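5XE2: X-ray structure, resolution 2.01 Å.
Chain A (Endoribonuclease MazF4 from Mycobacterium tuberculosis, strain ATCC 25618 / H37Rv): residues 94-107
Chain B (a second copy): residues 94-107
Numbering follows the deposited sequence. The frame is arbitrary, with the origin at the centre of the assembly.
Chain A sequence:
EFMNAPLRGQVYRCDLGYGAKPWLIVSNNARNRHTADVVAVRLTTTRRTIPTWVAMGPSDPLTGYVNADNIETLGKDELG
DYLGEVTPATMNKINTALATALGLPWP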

ATOM      1  N   ILE A  94       4.767   7.942  10.086  1.00 18.70           N
ATOM      2  CA  ILE A  94       4.041   7.016   9.219  1.00 18.46           C
ATOM      3  C   ILE A  94       4.564   7.085   7.786  1.00 18.22           C
ATOM      4  O   ILE A  94       4.708   6.046   7.150  1.00 17.37           O
ATOM      5  CB  ILE A  94       2.508   7.224   9.293  1.00 18.16           C
ATOM      6  CG1 ILE A  94       2.004   6.803  10.676  1.00 18.57           C
ATOM      7  CG2 ILE A  94       1.783   6.424   8.206  1.00 18.43           C
ATOM      8  CD1 ILE A  94       0.678   7.416  11.060  1.00 18.68           C
ATOM      9  N   ASN A  95       4.882   8.284   7.289  1.00 18.17           N
ATOM     10  CA  ASN A  95       5.466   8.401   5.941  1.00 17.97           C
ATOM     11  C   ASN A  95       6.747   7.597   5.790  1.00 17.82           C
ATOM     12  O   ASN A  95       6.947   6.930   4.778  1.00 18.38           O
ATOM     13  CB  ASN A  95       5.763   9.849   5.570  1.00 18.06           C
ATOM     14  CG  ASN A  95       4.520  10.707   5.485  1.00 18.10           C
ATOM     15  OD1 ASN A  95       3.403  10.216   5.272  1.00 18.31           O
ATOM     16  ND2 ASN A  95       4.710  12.004   5.640  1.00 17.52           N
ATOM     17  N   THR A  96       7.611   7.667   6.799  1.00 17.27           N
ATOM     18  CA  THR A  96       8.883   6.944   6.779  1.00 17.40           C
ATOM     19  C   THR A  96       8.633   5.443   6.848  1.00 16.52           C
ATOM     20  O   THR A  96       9.256   4.679   6.108  1.00 15.58           O
ATOM     21  CB  THR A  96       9.798   7.391   7.937  1.00 17.91           C
ATOM     22  OG1 THR A  96       9.975   8.807   7.857  1.00 18.89           O
ATOM     23  CG2 THR A  96      11.166   6.709   7.860  1.00 18.71           C
ATOM     24  N   ALA A  97       7.717   5.041   7.733  1.00 15.99           N
ATOM     25  CA  ALA A  97       7.340   3.639   7.896  1.00 15.61           C
ATOM     26  C   ALA A  97       6.784   3.021   6.594  1.00 15.73           C
ATOM     27  O   ALA A  97       7.168   1.910   6.204  1.00 15.53           O
ATOM     28  CB  ALA A  97       6.334   3.505   9.031  1.00 15.64           C
ATOM     29  N   LEU A  98       5.884   3.743   5.929  1.00 15.91           N
ATOM     30  CA  LEU A  98       5.366   3.330   4.619  1.00 16.00           C
ATOM     31  C   LEU A  98       6.470   3.171   3.567  1.00 16.21           C
ATOM     32  O   LEU A  98       6.494   2.181   2.832  1.00 15.73           O
ATOM     33  CB  LEU A  98       4.330   4.332   4.118  1.00 16.36           C
ATOM     34  CG  LEU A  98       2.979   4.397   4.826  1.00 16.38           C
ATOM     35  CD1 LEU A  98       2.232   5.640   4.384  1.00 16.43           C
ATOM     36  CD2 LEU A  98       2.153   3.149   4.539  1.00 16.97           C
ATOM     37  N   ALA A  99       7.384   4.144   3.493  1.00 16.56           N
ATOM     38  CA  ALA A  99       8.538   4.050   2.585  1.00 16.57           C
ATOM     39  C   ALA A  99       9.391   2.801   2.863  1.00 16.44           C
ATOM     40  O   ALA A  99       9.809   2.108   1.937  1.00 15.50           O
ATOM     41  CB  ALA A  99       9.394   5.315   2.672  1.00 17.41           C
ATOM     42  N   THR A 100       9.621   2.504   4.139  1.00 16.21           N
ATOM     43  CA  THR A 100      10.370   1.306   4.530  1.00 16.03           C
ATOM     44  C   THR A 100       9.623   0.020   4.176  1.00 15.55           C
ATOM     45  O   THR A 100      10.222  -0.924   3.637  1.00 15.18           O
ATOM     46  CB  THR A 100      10.729   1.335   6.028  1.00 16.45           C
ATOM     47  OG1 THR A 100      11.494   2.510   6.288  1.00 17.12           O
ATOM     48  CG2 THR A 100      11.555   0.122   6.423  1.00 16.72           C
ATOM     49  N   ALA A 101       8.317  -0.009   4.446  1.00 14.89           N
ATOM     50  CA  ALA A 101       7.505  -1.178   4.130  1.00 14.82           C
ATOM     51  C   ALA A 101       7.559  -1.514   2.626  1.00 15.20           C
ATOM     52  O   ALA A 101       7.660  -2.672   2.263  1.00 14.62           O
ATOM     53  CB  ALA A 101       6.075  -0.964   4.583  1.00 15.04           C
ATOM     54  N   LEU A 102       7.548  -0.483   1.780  1.00 15.70           N
ATOM     55  CA  LEU A 102       7.517  -0.631   0.321  1.00 16.67           C
ATOM     56  C   LEU A 102       8.881  -0.522  -0.384  1.00 17.05           C
ATOM     57  O   LEU A 102       8.928  -0.324  -1.602  1.00 16.42           O
ATOM     58  CB  LEU A 102       6.561   0.413  -0.255  1.00 17.31           C
ATOM     59  CG  LEU A 102       5.110   0.256   0.208  1.00 18.20           C
ATOM     60  CD1 LEU A 102       4.347   1.554   0.044  1.00 19.30           C
ATOM     61  CD2 LEU A 102       4.431  -0.852  -0.561  1.00 18.73           C
ATOM     62  N   GLY A 103       9.974  -0.646   0.372  1.00 17.85           N
ATOM     63  CA  GLY A 103      11.327  -0.674  -0.182  1.00 18.52           C
ATOM     64  C   GLY A 103      11.703   0.521  -1.033  1.00 19.77           C
ATOM     65  O   GLY A 103      12.449   0.376  -1.997  1.00 19.96           O
ATOM     66  N   LEU A 104      11.201   1.703  -0.679  1.00 20.60           N
ATOM     67  CA  LEU A 104      11.478   2.908  -1.453  1.00 22.40           C
ATOM     68  C   LEU A 104      12.831   3.469  -1.025  1.00 24.81           C
ATOM     69  O   LEU A 104      13.241   3.269   0.122  1.00 24.35           O
ATOM     70  CB  LEU A 104      10.384   3.954  -1.249  1.00 22.06           C
ATOM     71  CG  LEU A 104       8.941   3.478  -1.518  1.00 21.18           C
ATOM     72  CD1 LEU A 104       7.961   4.605  -1.261  1.00 21.17           C
ATOM     73  CD2 LEU A 104       8.778   2.962  -2.936  1.00 21.12           C
ATOM     74  N   PRO A 105      13.526   4.188  -1.933  1.00 27.22           N
ATOM     75  CA  PRO A 105      14.848   4.721  -1.587  1.00 29.28           C
ATOM     76  C   PRO A 105      14.784   6.076  -0.886  1.00 30.75           C
ATOM     77  O   PRO A 105      15.643   6.918  -1.113  1.00 32.64           O
ATOM     78  CB  PRO A 105      15.531   4.824  -2.956  1.00 28.53           C
ATOM     79  CG  PRO A 105      14.415   5.155  -3.882  1.00 28.25           C
ATOM     80  CD  PRO A 105      13.189   4.459  -3.344  1.00 27.36           C
ATOM     81  N   TRP A 106      13.782   6.284  -0.034  1.00 33.25           N
ATOM     82  CA  TRP A 106      13.575   7.561   0.639  1.00 34.72           C
ATOM     83  C   TRP A 106      13.154   7.325   2.096  1.00 34.35           C
ATOM     84  O   TRP A 106      12.532   6.305   2.397  1.00 31.72           O
ATOM     85  CB  TRP A 106      12.512   8.406  -0.074  1.00 36.88           C
ATOM     86  CG  TRP A 106      12.759   8.606  -1.556  1.00 40.78           C
ATOM     87  CD1 TRP A 106      13.800   9.285  -2.133  1.00 41.08           C
ATOM     88  CD2 TRP A 106      11.939   8.136  -2.644  1.00 41.83           C
ATOM     89  NE1 TRP A 106      13.685   9.256  -3.506  1.00 42.38           N
ATOM     90  CE2 TRP A 106      12.557   8.556  -3.846  1.00 41.20           C
ATOM     91  CE3 TRP A 106      10.748   7.397  -2.718  1.00 41.33           C
ATOM     92  CZ2 TRP A 106      12.026   8.258  -5.106  1.00 41.02           C
ATOM     93  CZ3 TRP A 106      10.217   7.102  -3.981  1.00 40.16           C
ATOM     94  CH2 TRP A 106      10.860   7.531  -5.153  1.00 40.51           C
ATOM     95  N   PRO A 107      13.517   8.250   3.009  1.00 35.14           N
ATOM     96  CA  PRO A 107      14.407   9.400   2.777  1.00 35.27           C
ATOM     97  C   PRO A 107      15.873   8.960   2.641  1.00 34.51           C
ATOM     98  O   PRO A 107      16.212   7.822   3.001  1.00 33.34           O
ATOM     99  CB  PRO A 107      14.207  10.257   4.033  1.00 35.43           C
ATOM    100  CG  PRO A 107      13.827   9.287   5.095  1.00 35.27           C
ATOM    101  CD  PRO A 107      13.059   8.186   4.412  1.00 35.32           C
TER
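Chain B (94-107) INTALATALGLPWP

The C-terminal segments of the MazF4 dimer illustrate how an exact two-fold axis turns one set of contacts into two. Chain B repeats the conformation of chain A: a helix that enters from earlier in the chain runs through Ala B101, and a loop carries the rest. From 95 to 104 the register is antiparallel, pairing Asn B95 in the helix with Leu A104 in the loop of the other copy, CA to CA 6.1 Å, and the reverse. Ala B99 lies opposite Ala A99 across the axis, CA to CA 7.7 Å, too far to touch; beyond, Trp B106 pairs with Trp A106, CA to CA 6.6 Å.

Ile B94 points sideways, its end leading away, and makes no contact. One residue on, Asn B95 points toward chain A, its OD1 3.8 Å from CD2 of Leu A104; that oxygen is hydrogen-bonded elsewhere in the structure. The carbonyl O of Asn B95 and the N of Thr B96 lie at the edge of the Trp A106 ring, O being 3.5 Å from CZ3. Ala B97 takes no part. Leu B98 CD1 packs 4.2 Å from Leu A104 CD2, and Ala B99 CB reaches to 3.9 Å from Trp A106 CZ3. Thr B100 and Ala B101 take no part.

Leu B102 leaves helical geometry and brings its CD1 to 3.3 Å from CD1 of Leu A102, a very tight methyl contact. Gly B103 then adopts positive phi (56°), a conformation that favours glycine, and the chain turns into an extended Leu B104, whose CD1 lies 3.7 Å from Leu A104 CD1.

Trp B106 buries the largest area. Its CB sits over the five-membered ring of Trp A106, 3.4 Å from CG; the two five-membered rings, their planes 16° apart, are slid so that they barely overlap. After a cis peptide bond, Pro B107 places CD 3.8 Å from Trp A106 CZ2. No hydrogen bond joins the stretches: apolar packing dominates.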

ATOM      1  N   ILE B  94       7.867   2.807 -10.852  1.00 18.70           N
ATOM      2  CA  ILE B  94       6.902   2.293  -9.881  1.00 18.46           C
ATOM      3  C   ILE B  94       7.153   2.883  -8.495  1.00 18.22           C
ATOM      4  O   ILE B  94       6.197   3.231  -7.810  1.00 17.37           O
ATOM      5  CB  ILE B  94       6.860   0.745  -9.861  1.00 18.16           C
ATOM      6  CG1 ILE B  94       6.269   0.235 -11.177  1.00 18.57           C
ATOM      7  CG2 ILE B  94       6.034   0.226  -8.680  1.00 18.43           C
ATOM      8  CD1 ILE B  94       6.637  -1.193 -11.503  1.00 18.68           C
ATOM      9  N   ASN B  95       8.419   3.032  -8.095  1.00 18.17           N
ATOM     10  CA  ASN B  95       8.721   3.668  -6.801  1.00 17.97           C
ATOM     11  C   ASN B  95       8.141   5.069  -6.692  1.00 17.82           C
ATOM     12  O   ASN B  95       7.587   5.435  -5.658  1.00 18.38           O
ATOM     13  CB  ASN B  95      10.220   3.749  -6.538  1.00 18.06           C
ATOM     14  CG  ASN B  95      10.875   2.391  -6.417  1.00 18.10           C
ATOM     15  OD1 ASN B  95      10.230   1.383  -6.098  1.00 18.31           O
ATOM     16  ND2 ASN B  95      12.171   2.359  -6.663  1.00 17.52           N
ATOM     17  N   THR B  96       8.276   5.848  -7.762  1.00 17.27           N
ATOM     18  CA  THR B  96       7.765   7.221  -7.787  1.00 17.40           C
ATOM     19  C   THR B  96       6.242   7.213  -7.749  1.00 16.52           C
ATOM     20  O   THR B  96       5.640   7.994  -7.011  1.00 15.58           O
ATOM     21  CB  THR B  96       8.269   7.980  -9.032  1.00 17.91           C
ATOM     22  OG1 THR B  96       9.697   7.929  -9.049  1.00 18.89           O
ATOM     23  CG2 THR B  96       7.818   9.442  -9.010  1.00 18.71           C
ATOM     24  N   ALA B  97       5.641   6.322  -8.542  1.00 15.99           N
ATOM     25  CA  ALA B  97       4.188   6.169  -8.594  1.00 15.61           C
ATOM     26  C   ALA B  97       3.584   5.799  -7.222  1.00 15.73           C
ATOM     27  O   ALA B  97       2.577   6.380  -6.794  1.00 15.53           O
ATOM     28  CB  ALA B  97       3.818   5.131  -9.646  1.00 15.64           C
ATOM     29  N   LEU B  98       4.199   4.835  -6.539  1.00 15.91           N
ATOM     30  CA  LEU B  98       3.802   4.470  -5.175  1.00 16.00           C
ATOM     31  C   LEU B  98       3.894   5.646  -4.194  1.00 16.21           C
ATOM     32  O   LEU B  98       2.974   5.874  -3.406  1.00 15.73           O
ATOM     33  CB  LEU B  98       4.662   3.317  -4.663  1.00 16.36           C
ATOM     34  CG  LEU B  98       4.463   1.933  -5.277  1.00 16.38           C
ATOM     35  CD1 LEU B  98       5.600   1.023  -4.858  1.00 16.43           C
ATOM     36  CD2 LEU B  98       3.124   1.339  -4.858  1.00 16.97           C
ATOM     37  N   ALA B  99       5.001   6.393  -4.243  1.00 16.56           N
ATOM     38  CA  ALA B  99       5.155   7.600  -3.414  1.00 16.57           C
ATOM     39  C   ALA B  99       4.039   8.625  -3.676  1.00 16.44           C
ATOM     40  O   ALA B  99       3.487   9.204  -2.742  1.00 15.50           O
ATOM     41  CB  ALA B  99       6.529   8.232  -3.637  1.00 17.41           C
ATOM     42  N   THR B 100       3.694   8.824  -4.946  1.00 16.21           N
ATOM     43  CA  THR B 100       2.604   9.732  -5.315  1.00 16.03           C
ATOM     44  C   THR B 100       1.245   9.226  -4.834  1.00 15.55           C
ATOM     45  O   THR B 100       0.447  10.000  -4.283  1.00 15.18           O
ATOM     46  CB  THR B 100       2.585   9.991  -6.834  1.00 16.45           C
ATOM     47  OG1 THR B 100       3.844  10.539  -7.218  1.00 17.12           O
ATOM     48  CG2 THR B 100       1.492  10.978  -7.214  1.00 16.72           C
ATOM     49  N   ALA B 101       0.991   7.928  -5.010  1.00 14.89           N
ATOM     50  CA  ALA B 101      -0.266   7.336  -4.569  1.00 14.82           C
ATOM     51  C   ALA B 101      -0.483   7.533  -3.054  1.00 15.20           C
ATOM     52  O   ALA B 101      -1.582   7.842  -2.631  1.00 14.62           O
ATOM     53  CB  ALA B 101      -0.312   5.866  -4.932  1.00 15.04           C
ATOM     54  N   LEU B 102       0.590   7.406  -2.273  1.00 15.70           N
ATOM     55  CA  LEU B 102       0.542   7.487  -0.809  1.00 16.67           C
ATOM     56  C   LEU B 102       0.914   8.855  -0.209  1.00 17.05           C
ATOM     57  O   LEU B 102       1.202   8.941   0.989  1.00 16.42           O
ATOM     58  CB  LEU B 102       1.460   6.410  -0.230  1.00 17.31           C
ATOM     59  CG  LEU B 102       1.044   4.979  -0.581  1.00 18.20           C
ATOM     60  CD1 LEU B 102       2.214   4.027  -0.441  1.00 19.30           C
ATOM     61  CD2 LEU B 102      -0.100   4.535   0.299  1.00 18.73           C
ATOM     62  N   GLY B 103       0.911   9.906  -1.031  1.00 17.85           N
ATOM     63  CA  GLY B 103       1.135  11.277  -0.572  1.00 18.52           C
ATOM     64  C   GLY B 103       2.431  11.504   0.177  1.00 19.77           C
ATOM     65  O   GLY B 103       2.474  12.320   1.093  1.00 19.96           O
ATOM     66  N   LEU B 104       3.491  10.797  -0.211  1.00 20.60           N
ATOM     67  CA  LEU B 104       4.776  10.921   0.468  1.00 22.40           C
ATOM     68  C   LEU B 104       5.513  12.137  -0.087  1.00 24.81           C
ATOM     69  O   LEU B 104       5.300  12.505  -1.245  1.00 24.35           O
ATOM     70  CB  LEU B 104       5.620   9.662   0.279  1.00 22.06           C
ATOM     71  CG  LEU B 104       4.943   8.334   0.677  1.00 21.18           C
ATOM     72  CD1 LEU B 104       5.880   7.171   0.422  1.00 21.17           C
ATOM     73  CD2 LEU B 104       4.508   8.341   2.131  1.00 21.12           C
ATOM     74  N   PRO B 105       6.394  12.760   0.726  1.00 27.22           N
ATOM     75  CA  PRO B 105       7.103  13.955   0.258  1.00 29.28           C
ATOM     76  C   PRO B 105       8.379  13.631  -0.517  1.00 30.75           C
ATOM     77  O   PRO B 105       9.359  14.354  -0.402  1.00 32.64           O
ATOM     78  CB  PRO B 105       7.408  14.693   1.566  1.00 28.53           C
ATOM     79  CG  PRO B 105       7.623  13.595   2.547  1.00 28.25           C
ATOM     80  CD  PRO B 105       6.707  12.468   2.139  1.00 27.36           C
ATOM     81  N   TRP B 106       8.366  12.559  -1.307  1.00 33.25           N
ATOM     82  CA  TRP B 106       9.543  12.108  -2.039  1.00 34.72           C
ATOM     83  C   TRP B 106       9.143  11.645  -3.447  1.00 34.35           C
ATOM     84  O   TRP B 106       8.018  11.179  -3.642  1.00 31.72           O
ATOM     85  CB  TRP B 106      10.258  10.967  -1.305  1.00 36.88           C
ATOM     86  CG  TRP B 106      10.598  11.267   0.141  1.00 40.78           C
ATOM     87  CD1 TRP B 106      11.472  12.216   0.602  1.00 41.08           C
ATOM     88  CD2 TRP B 106      10.082  10.600   1.310  1.00 41.83           C
ATOM     89  NE1 TRP B 106      11.521  12.190   1.979  1.00 42.38           N
ATOM     90  CE2 TRP B 106      10.678  11.212   2.439  1.00 41.20           C
ATOM     91  CE3 TRP B 106       9.172   9.551   1.511  1.00 41.33           C
ATOM     92  CZ2 TRP B 106      10.388  10.812   3.749  1.00 41.02           C
ATOM     93  CZ3 TRP B 106       8.886   9.151   2.824  1.00 40.16           C
ATOM     94  CH2 TRP B 106       9.492   9.784   3.920  1.00 40.51           C
ATOM     95  N   PRO B 107      10.047  11.798  -4.437  1.00 35.14           N
ATOM     96  CA  PRO B 107      11.336  12.502  -4.336  1.00 35.27           C
ATOM     97  C   PRO B 107      11.144  14.026  -4.278  1.00 34.51           C
ATOM     98  O   PRO B 107      10.050  14.522  -4.592  1.00 33.34           O
ATOM     99  CB  PRO B 107      12.060  12.091  -5.624  1.00 35.43           C
ATOM    100  CG  PRO B 107      10.970  11.811  -6.597  1.00 35.27           C
ATOM    101  CD  PRO B 107       9.813  11.274  -5.798  1.00 35.32           C
TER